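Methyltransferase (Streptomyces avermitilis, PDB 3GIW) is a Rossmann-fold protein of unknown function that binds S-adenosyl-L-homocysteine and is probably an S-adenosylmethionine-dependent methyltransferase. Local coordinates at residues A[71-76]-A[80-85]; A[145-150]-A[183-188]. All coordinates share one frame; numbering follows the deposited sequence.

Contacts 1 and 2 illustrate how a Rossmann-like sheet is packed on both faces. Contact 1 joins the end of helix 55-75 to the inner strand 81-85 on one face; contact 2 pairs helices 143-147 and 179-187 over the other. Both are largely buried, each with one more accessible arginine at its margin. In contact 1 that arginine forms a direct hydrogen bond and a water bridge to the helix end, whereas in contact 2 it lies against a leucine without a hydrogen bond across the contact, and the join is mainly apolar. The strand itself connects them: Leu83 and Ile85 of contact 1 pack on Ile146 of contact 2, and Ile85 also meets Leu186.

Contact 1: residues A[71-76]-A[80-85]; sequences AHLAKE and RQFLDI
Phe82 and Arg80 both start with CG beside the backbone N and anti to the carbonyl carbon, yet they reach helix 55-75 by different routes. The Phe82 torsion (chi1 -61°) carries the ring from strand 81-85 toward the helix, whereas Arg80 leaves the backbone pointing away and returns through a bend at chi2 (-74°), which brings its guanidinium to the last helical turn. The ring meets the helix with its edge: CE2 of Phe82 lies 4.0 Å from CB of Leu73, and CZ of Phe82 is 4.4 Å from CB of Ala74. The ring rim thus rests on the CB atoms of two residues and near the backbone N of Ala74. On the same face of the sheet, Leu95 and Ala99 of helix 95-102 also touch the phenyl group, so one aromatic side chain joins the strand to two helices. Beyond the ring, NH1 of Arg80 donates to the carbonyl O of Ala74 at 2.8 Å. The bond is nearly straight (165° at the hydrogen) and the oxygen lies in the guanidinium plane, although the donor is tilted out of the carbonyl plane. Water 1 adds a second link at the guanidinium edge, accepting from NH2 of Arg80 at 2.9 Å and donating to O of Lys75 at 2.9 Å. A leucine in place of Arg80 would probably leave the Ala74 carbonyl without this donor and the water without its link to the strand side. Glu105 offers NE of Arg80 a long, weak ion pair. Carbonyl groups gather partial negative charge at the C-terminal end of a helix, so the cationic group is likely to be stabilised there, its two amino groups tying the short helix-to-strand connection while Phe82 supplies the apolar packing.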
ATOM      1  N   ALA A  71       6.818  -9.214  -6.332  1.00 12.62           N
ATOM      2  CA  ALA A  71       7.500 -10.297  -7.042  1.00 13.40           C
ATOM      3  C   ALA A  71       8.003  -9.857  -8.440  1.00 13.52           C
ATOM      4  O   ALA A  71       9.154 -10.117  -8.797  1.00 13.23           O
ATOM      5  CB  ALA A  71       6.575 -11.502  -7.151  1.00 13.99           C
ATOM      6  N   HIS A  72       7.182  -9.150  -9.203  1.00 12.77           N
ATOM      7  CA  HIS A  72       7.598  -8.584 -10.476  1.00 12.89           C
ATOM      8  C   HIS A  72       8.820  -7.671 -10.308  1.00 12.33           C
ATOM      9  O   HIS A  72       9.786  -7.738 -11.073  1.00 13.36           O
ATOM     10  CB  HIS A  72       6.472  -7.752 -11.096  1.00 14.42           C
ATOM     11  CG  HIS A  72       6.839  -7.121 -12.405  1.00 16.50           C
ATOM     12  ND1 HIS A  72       6.719  -7.792 -13.603  1.00 17.45           N
ATOM     13  CD2 HIS A  72       7.371  -5.909 -12.702  1.00 17.92           C
ATOM     14  CE1 HIS A  72       7.152  -7.017 -14.582  1.00 18.56           C
ATOM     15  NE2 HIS A  72       7.533  -5.863 -14.065  1.00 18.57           N
ATOM     16  N   LEU A  73       8.734  -6.743  -9.364  1.00 12.33           N
ATOM     17  CA  LEU A  73       9.812  -5.788  -9.129  1.00 13.07           C
ATOM     18  C   LEU A  73      11.134  -6.495  -8.770  1.00 12.33           C
ATOM     19  O   LEU A  73      12.198  -6.129  -9.296  1.00 12.73           O
ATOM     20  CB  LEU A  73       9.398  -4.803  -8.055  1.00 12.84           C
ATOM     21  CG  LEU A  73       8.413  -3.707  -8.491  1.00 13.93           C
ATOM     22  CD1 LEU A  73       7.735  -3.090  -7.261  1.00 14.69           C
ATOM     23  CD2 LEU A  73       9.107  -2.639  -9.371  1.00 14.79           C
ATOM     24  N   ALA A  74      11.077  -7.530  -7.921  1.00 12.83           N
ATOM     25  CA  ALA A  74      12.268  -8.257  -7.503  1.00 13.90           C
ATOM     26  C   ALA A  74      12.770  -9.142  -8.633  1.00 14.09           C
ATOM     27  O   ALA A  74      13.962  -9.122  -8.950  1.00 15.57           O
ATOM     28  CB  ALA A  74      12.005  -9.086  -6.260  1.00 13.89           C
ATOM     29  N   LYS A  75      11.883  -9.903  -9.267  1.00 14.22           N
ATOM     30  CA  LYS A  75      12.323 -10.925 -10.216  0.50 15.41           C
ATOM     31  C   LYS A  75      12.595 -10.353 -11.600  1.00 16.59           C
ATOM     32  O   LYS A  75      13.687 -10.540 -12.129  1.00 19.97           O
ATOM     33  CB  LYS A  75      11.319 -12.083 -10.306  0.50 15.29           C
ATOM     34  CG  LYS A  75      11.851 -13.308 -11.075  0.50 15.55           C
ATOM     35  N   GLU A  76      11.605  -9.682 -12.183  1.00 16.65           N
ATOM     36  CA  GLU A  76      11.707  -9.187 -13.567  0.70 18.03           C
ATOM     37  C   GLU A  76      12.527  -7.912 -13.636  1.00 16.97           C
ATOM     38  O   GLU A  76      13.397  -7.792 -14.494  1.00 18.83           O
ATOM     39  CB  GLU A  76      10.334  -8.945 -14.205  0.70 20.40           C
ATOM     40  CG  GLU A  76       9.473 -10.182 -14.348  0.70 22.55           C
ATOM     41  CD  GLU A  76      10.141 -11.261 -15.163  0.70 25.01           C
ATOM     42  OE1 GLU A  76      10.703 -10.922 -16.230  0.70 27.09           O
ATOM     43  OE2 GLU A  76      10.114 -12.434 -14.729  0.70 28.14           O
ATOM     44  N   ARG A  80      16.345  -4.417  -5.691  1.00 11.98           N
ATOM     45  CA  ARG A  80      16.852  -4.991  -4.448  1.00 12.70           C
ATOM     46  C   ARG A  80      16.667  -4.066  -3.246  1.00 13.19           C
ATOM     47  O   ARG A  80      17.176  -4.373  -2.164  1.00 12.43           O
ATOM     48  CB  ARG A  80      18.353  -5.341  -4.596  1.00 13.70           C
ATOM     49  CG  ARG A  80      18.656  -6.321  -5.721  1.00 13.62           C
ATOM     50  CD  ARG A  80      18.232  -7.719  -5.355  1.00 15.06           C
ATOM     51  NE  ARG A  80      18.393  -8.654  -6.473  1.00 15.71           N
ATOM     52  CZ  ARG A  80      17.446  -9.022  -7.332  1.00 14.80           C
ATOM     53  NH1 ARG A  80      16.181  -8.583  -7.253  1.00 15.02           N
ATOM     54  NH2 ARG A  80      17.761  -9.877  -8.292  1.00 17.16           N
ATOM     55  N   GLN A  81      15.944  -2.954  -3.427  1.00 12.56           N
ATOM     56  CA  GLN A  81      15.678  -2.001  -2.360  1.00 11.28           C
ATOM     57  C   GLN A  81      14.254  -1.494  -2.473  1.00 11.92           C
ATOM     58  O   GLN A  81      13.806  -1.103  -3.554  1.00 11.57           O
ATOM     59  CB  GLN A  81      16.620  -0.795  -2.493  1.00 12.00           C
ATOM     60  CG  GLN A  81      18.100  -1.155  -2.450  1.00 12.77           C
ATOM     61  CD  GLN A  81      18.962   0.063  -2.272  1.00 11.59           C
ATOM     62  OE1 GLN A  81      19.668   0.200  -1.247  1.00 12.77           O
ATOM     63  NE2 GLN A  81      18.905   0.982  -3.257  1.00 11.13           N
ATOM     64  N   PHE A  82      13.551  -1.450  -1.341  1.00 11.81           N
ATOM     65  CA  PHE A  82      12.145  -1.052  -1.298  1.00 12.96           C
ATOM     66  C   PHE A  82      11.910  -0.083  -0.144  1.00 11.61           C
ATOM     67  O   PHE A  82      12.428  -0.295   0.965  1.00 12.59           O
ATOM     68  CB  PHE A  82      11.250  -2.301  -1.091  1.00 14.40           C
ATOM     69  CG  PHE A  82      11.359  -3.308  -2.189  1.00 14.18           C
ATOM     70  CD1 PHE A  82      12.480  -4.147  -2.280  1.00 14.13           C
ATOM     71  CD2 PHE A  82      10.380  -3.394  -3.169  1.00 14.94           C
ATOM     72  CE1 PHE A  82      12.619  -5.077  -3.328  1.00 14.62           C
ATOM     73  CE2 PHE A  82      10.535  -4.308  -4.218  1.00 15.11           C
ATOM     74  CZ  PHE A  82      11.626  -5.138  -4.284  1.00 14.37           C
ATOM     75  N   LEU A  83      11.097   0.939  -0.405  1.00 11.76           N
ATOM     76  CA  LEU A  83      10.607   1.886   0.566  1.00 12.08           C
ATOM     77  C   LEU A  83       9.071   1.820   0.549  1.00 12.37           C
ATOM     78  O   LEU A  83       8.442   2.261  -0.404  1.00 13.09           O
ATOM     79  CB  LEU A  83      11.097   3.295   0.231  1.00 13.27           C
ATOM     80  CG  LEU A  83      10.639   4.410   1.169  1.00 12.73           C
ATOM     81  CD1 LEU A  83      10.859   4.133   2.651  1.00 14.04           C
ATOM     82  CD2 LEU A  83      11.299   5.768   0.785  1.00 14.38           C
ATOM     83  N   ASP A  84       8.501   1.271   1.626  1.00 12.08           N
ATOM     84  CA  ASP A  84       7.070   0.988   1.704  1.00 12.36           C
ATOM     85  C   ASP A  84       6.395   1.986   2.621  1.00 12.69           C
ATOM     86  O   ASP A  84       6.658   2.040   3.841  1.00 13.82           O
ATOM     87  CB  ASP A  84       6.867  -0.417   2.248  1.00 13.55           C
ATOM     88  CG  ASP A  84       5.405  -0.883   2.203  1.00 16.11           C
ATOM     89  OD1 ASP A  84       4.709  -0.665   1.188  1.00 15.00           O
ATOM     90  OD2 ASP A  84       4.964  -1.540   3.194  1.00 16.80           O
ATOM     91  N   ILE A  85       5.520   2.811   2.051  1.00 12.21           N
ATOM     92  CA  ILE A  85       4.885   3.913   2.752  1.00 13.03           C
ATOM     93  C   ILE A  85       3.449   3.516   3.102  1.00 13.64           C
ATOM     94  O   ILE A  85       2.639   3.288   2.209  1.00 14.93           O
ATOM     95  CB  ILE A  85       4.866   5.209   1.886  1.00 14.40           C
ATOM     96  CG1 ILE A  85       6.276   5.531   1.386  1.00 15.55           C
ATOM     97  CG2 ILE A  85       4.189   6.376   2.663  1.00 14.54           C
ATOM     98  CD1 ILE A  85       7.263   5.794   2.441  1.00 17.85           C
TER
HETATM   99  O   HOH W   1      16.091 -10.767 -10.535  1.00 25.24           O

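Contact 2: residues A[145-150]-A[183-188]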
ATOM      1  N   SER A 145      11.092  13.675   7.280  1.00 24.27           N
ATOM      2  CA  SER A 145      11.094  12.734   8.409  1.00 24.86           C
ATOM      3  C   SER A 145      11.314  11.269   7.979  1.00 23.58           C
ATOM      4  O   SER A 145      11.791  10.458   8.771  1.00 23.74           O
ATOM      5  CB  SER A 145       9.780  12.843   9.208  1.00 24.82           C
ATOM      6  OG  SER A 145       8.667  12.351   8.499  1.00 25.73           O
ATOM      7  N   ILE A 146      10.922  10.942   6.743  1.00 20.96           N
ATOM      8  CA  ILE A 146      11.143   9.642   6.175  1.00 19.36           C
ATOM      9  C   ILE A 146      12.518   9.612   5.543  1.00 18.35           C
ATOM     10  O   ILE A 146      13.331   8.780   5.885  1.00 19.32           O
ATOM     11  CB  ILE A 146      10.023   9.286   5.150  1.00 18.56           C
ATOM     12  CG1 ILE A 146       8.654   9.262   5.875  1.00 18.25           C
ATOM     13  CG2 ILE A 146      10.336   7.999   4.440  1.00 18.49           C
ATOM     14  CD1 ILE A 146       7.415   9.084   5.004  1.00 18.53           C
ATOM     15  N   LEU A 147      12.778  10.539   4.611  1.00 20.84           N
ATOM     16  CA  LEU A 147      13.985  10.461   3.763  1.00 20.26           C
ATOM     17  C   LEU A 147      15.306  10.680   4.540  1.00 19.42           C
ATOM     18  O   LEU A 147      16.348  10.111   4.184  1.00 21.32           O
ATOM     19  CB  LEU A 147      13.871  11.458   2.595  1.00 20.98           C
ATOM     20  CG  LEU A 147      12.701  11.237   1.624  1.00 21.46           C
ATOM     21  CD1 LEU A 147      12.506  12.410   0.649  1.00 22.49           C
ATOM     22  CD2 LEU A 147      12.934   9.953   0.906  1.00 22.84           C
ATOM     23  N   ASP A 148      15.247  11.452   5.607  1.00 19.35           N
ATOM     24  CA  ASP A 148      16.418  11.680   6.478  1.00 21.22           C
ATOM     25  C   ASP A 148      16.456  10.818   7.744  1.00 19.58           C
ATOM     26  O   ASP A 148      17.325  11.022   8.613  1.00 20.24           O
ATOM     27  CB  ASP A 148      16.483  13.143   6.902  1.00 23.57           C
ATOM     28  CG  ASP A 148      16.724  14.057   5.745  1.00 26.60           C
ATOM     29  OD1 ASP A 148      17.385  13.608   4.773  1.00 27.99           O
ATOM     30  OD2 ASP A 148      16.238  15.205   5.822  1.00 29.48           O
ATOM     31  N   ALA A 149      15.516   9.873   7.864  1.00 19.23           N
ATOM     32  CA  ALA A 149      15.480   8.984   9.024  1.00 18.44           C
ATOM     33  C   ALA A 149      16.747   8.147   9.050  1.00 20.41           C
ATOM     34  O   ALA A 149      17.125   7.546   8.054  1.00 17.82           O
ATOM     35  CB  ALA A 149      14.240   8.061   8.980  1.00 19.10           C
ATOM     36  N   PRO A 150      17.427   8.087  10.199  1.00 19.71           N
ATOM     37  CA  PRO A 150      18.661   7.307  10.240  1.00 20.80           C
ATOM     38  C   PRO A 150      18.426   5.819   9.938  1.00 21.26           C
ATOM     39  O   PRO A 150      19.307   5.159   9.364  1.00 21.32           O
ATOM     40  CB  PRO A 150      19.185   7.534  11.668  1.00 21.60           C
ATOM     41  CG  PRO A 150      18.029   8.078  12.426  1.00 21.07           C
ATOM     42  CD  PRO A 150      17.114   8.737  11.482  1.00 21.29           C
ATOM     43  N   VAL A 183       3.695  12.174  -3.011  1.00 13.84           N
ATOM     44  CA  VAL A 183       4.275  10.982  -3.610  1.00 15.25           C
ATOM     45  C   VAL A 183       5.484  11.337  -4.484  1.00 15.46           C
ATOM     46  O   VAL A 183       6.549  10.671  -4.390  1.00 17.85           O
ATOM     47  CB  VAL A 183       3.214  10.195  -4.391  1.00 15.71           C
ATOM     48  CG1 VAL A 183       3.894   9.163  -5.302  1.00 16.84           C
ATOM     49  CG2 VAL A 183       2.230   9.564  -3.439  1.00 15.39           C
ATOM     50  N   ARG A 184       5.351  12.366  -5.309  1.00 13.74           N
ATOM     51  CA  ARG A 184       6.425  12.712  -6.215  1.00 15.39           C
ATOM     52  C   ARG A 184       7.613  13.319  -5.446  1.00 14.90           C
ATOM     53  O   ARG A 184       8.747  13.199  -5.896  1.00 15.87           O
ATOM     54  CB  ARG A 184       5.890  13.530  -7.394  1.00 18.07           C
ATOM     55  CG  ARG A 184       4.841  12.647  -8.184  1.00 19.67           C
ATOM     56  CD  ARG A 184       5.455  11.333  -8.775  1.00 20.82           C
ATOM     57  NE  ARG A 184       6.421  11.736  -9.809  1.00 20.52           N
ATOM     58  CZ  ARG A 184       6.167  11.798 -11.107  1.00 20.58           C
ATOM     59  NH1 ARG A 184       5.011  11.388 -11.580  1.00 19.37           N
ATOM     60  NH2 ARG A 184       7.110  12.242 -11.941  1.00 21.90           N
ATOM     61  N   ARG A 185       7.391  13.944  -4.299  1.00 13.95           N
ATOM     62  CA  ARG A 185       8.496  14.405  -3.444  1.00 12.80           C
ATOM     63  C   ARG A 185       9.301  13.233  -2.865  1.00 13.44           C
ATOM     64  O   ARG A 185      10.524  13.294  -2.775  1.00 12.87           O
ATOM     65  CB  ARG A 185       7.964  15.277  -2.312  1.00 12.87           C
ATOM     66  CG  ARG A 185       8.990  15.796  -1.342  1.00 13.90           C
ATOM     67  CD  ARG A 185      10.088  16.644  -2.052  1.00 15.63           C
ATOM     68  NE  ARG A 185      11.150  17.002  -1.114  1.00 16.97           N
ATOM     69  CZ  ARG A 185      12.241  16.272  -0.885  1.00 18.08           C
ATOM     70  NH1 ARG A 185      12.454  15.163  -1.552  1.00 18.30           N
ATOM     71  NH2 ARG A 185      13.152  16.676   0.011  1.00 20.13           N
ATOM     72  N   LEU A 186       8.626  12.156  -2.496  1.00 13.08           N
ATOM     73  CA  LEU A 186       9.322  10.938  -2.083  1.00 13.59           C
ATOM     74  C   LEU A 186      10.102  10.257  -3.197  1.00 14.66           C
ATOM     75  O   LEU A 186      11.140   9.617  -2.934  1.00 15.94           O
ATOM     76  CB  LEU A 186       8.343   9.922  -1.459  1.00 14.66           C
ATOM     77  CG  LEU A 186       7.704  10.381  -0.150  1.00 14.91           C
ATOM     78  CD1 LEU A 186       6.461   9.533   0.201  1.00 17.63           C
ATOM     79  CD2 LEU A 186       8.734  10.348   0.965  1.00 16.34           C
ATOM     80  N   LEU A 187       9.633  10.384  -4.429  1.00 13.95           N
ATOM     81  CA  LEU A 187      10.306   9.756  -5.568  1.00 14.73           C
ATOM     82  C   LEU A 187      11.549  10.567  -6.012  1.00 16.26           C
ATOM     83  O   LEU A 187      12.471  10.022  -6.618  1.00 15.71           O
ATOM     84  CB  LEU A 187       9.308   9.597  -6.734  1.00 16.64           C
ATOM     85  CG  LEU A 187       9.736   8.741  -7.955  1.00 17.71           C
ATOM     86  CD1 LEU A 187      10.087   7.297  -7.601  1.00 20.34           C
ATOM     87  CD2 LEU A 187       8.612   8.740  -9.003  1.00 17.32           C
ATOM     88  N   GLU A 188      11.561  11.874  -5.743  1.00 16.74           N
ATOM     89  CA  GLU A 188      12.630  12.780  -6.196  1.00 18.83           C
ATOM     90  C   GLU A 188      14.039  12.241  -5.955  1.00 17.82           C
ATOM     91  O   GLU A 188      14.842  12.212  -6.898  1.00 17.48           O
ATOM     92  CB  GLU A 188      12.480  14.152  -5.526  1.00 21.70           C
ATOM     93  CG  GLU A 188      11.403  15.013  -6.102  1.00 25.94           C
ATOM     94  CD  GLU A 188      11.753  15.590  -7.455  1.00 28.62           C
ATOM     95  OE1 GLU A 188      12.925  15.433  -7.890  1.00 30.63           O
ATOM     96  OE2 GLU A 188      10.842  16.205  -8.076  1.00 30.05           O
TER
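Two helices of the Rossmann-like fold meet here through Leu147 and Leu186, side by side over one face of the parallel part of the sheet. Helix 179-187 belongs to the beta-alpha-beta crossover between strands 163-167 and 195-201, and helix 143-147 follows strand 132-137 at the sheet's edge. Leu147 sets off toward helix 179-187. Its CG comes within 4.1 Å of CD2 of Leu186, the two side chains crossing obliquely. Ile146, one residue earlier, approaches the same methyl from its own tip, with its CD1 4.4 Å from CD2 of Leu186, so a single branch of Leu186 is touched by two residues, Ile146 and Leu147, of the short helix. Pro143 also touches Leu186, extending the apolar patch toward the start of helix 143-147. Leu186 O is buried by the contact with no partner in the model.

The site lies just beyond this packing. The side chain of Ile146 is about 4 Å from that of Met140, which is seen to bind S-adenosyl-L-homocysteine in this protein, though the ligand is not bound to this chain, and a glycerol molecule sits about as near. The contact thus probably links the surroundings of the cofactor site to the crossover helix.

At the exposed margin, Arg185 reaches across toward helix 143-147. With CG anti to the backbone N (chi1 179°) and the chain bent at chi2, its guanidinium comes beside Leu147, where the contact is van der Waals: CD1 of Leu147 lies 3.5 Å from NH1 of Arg185.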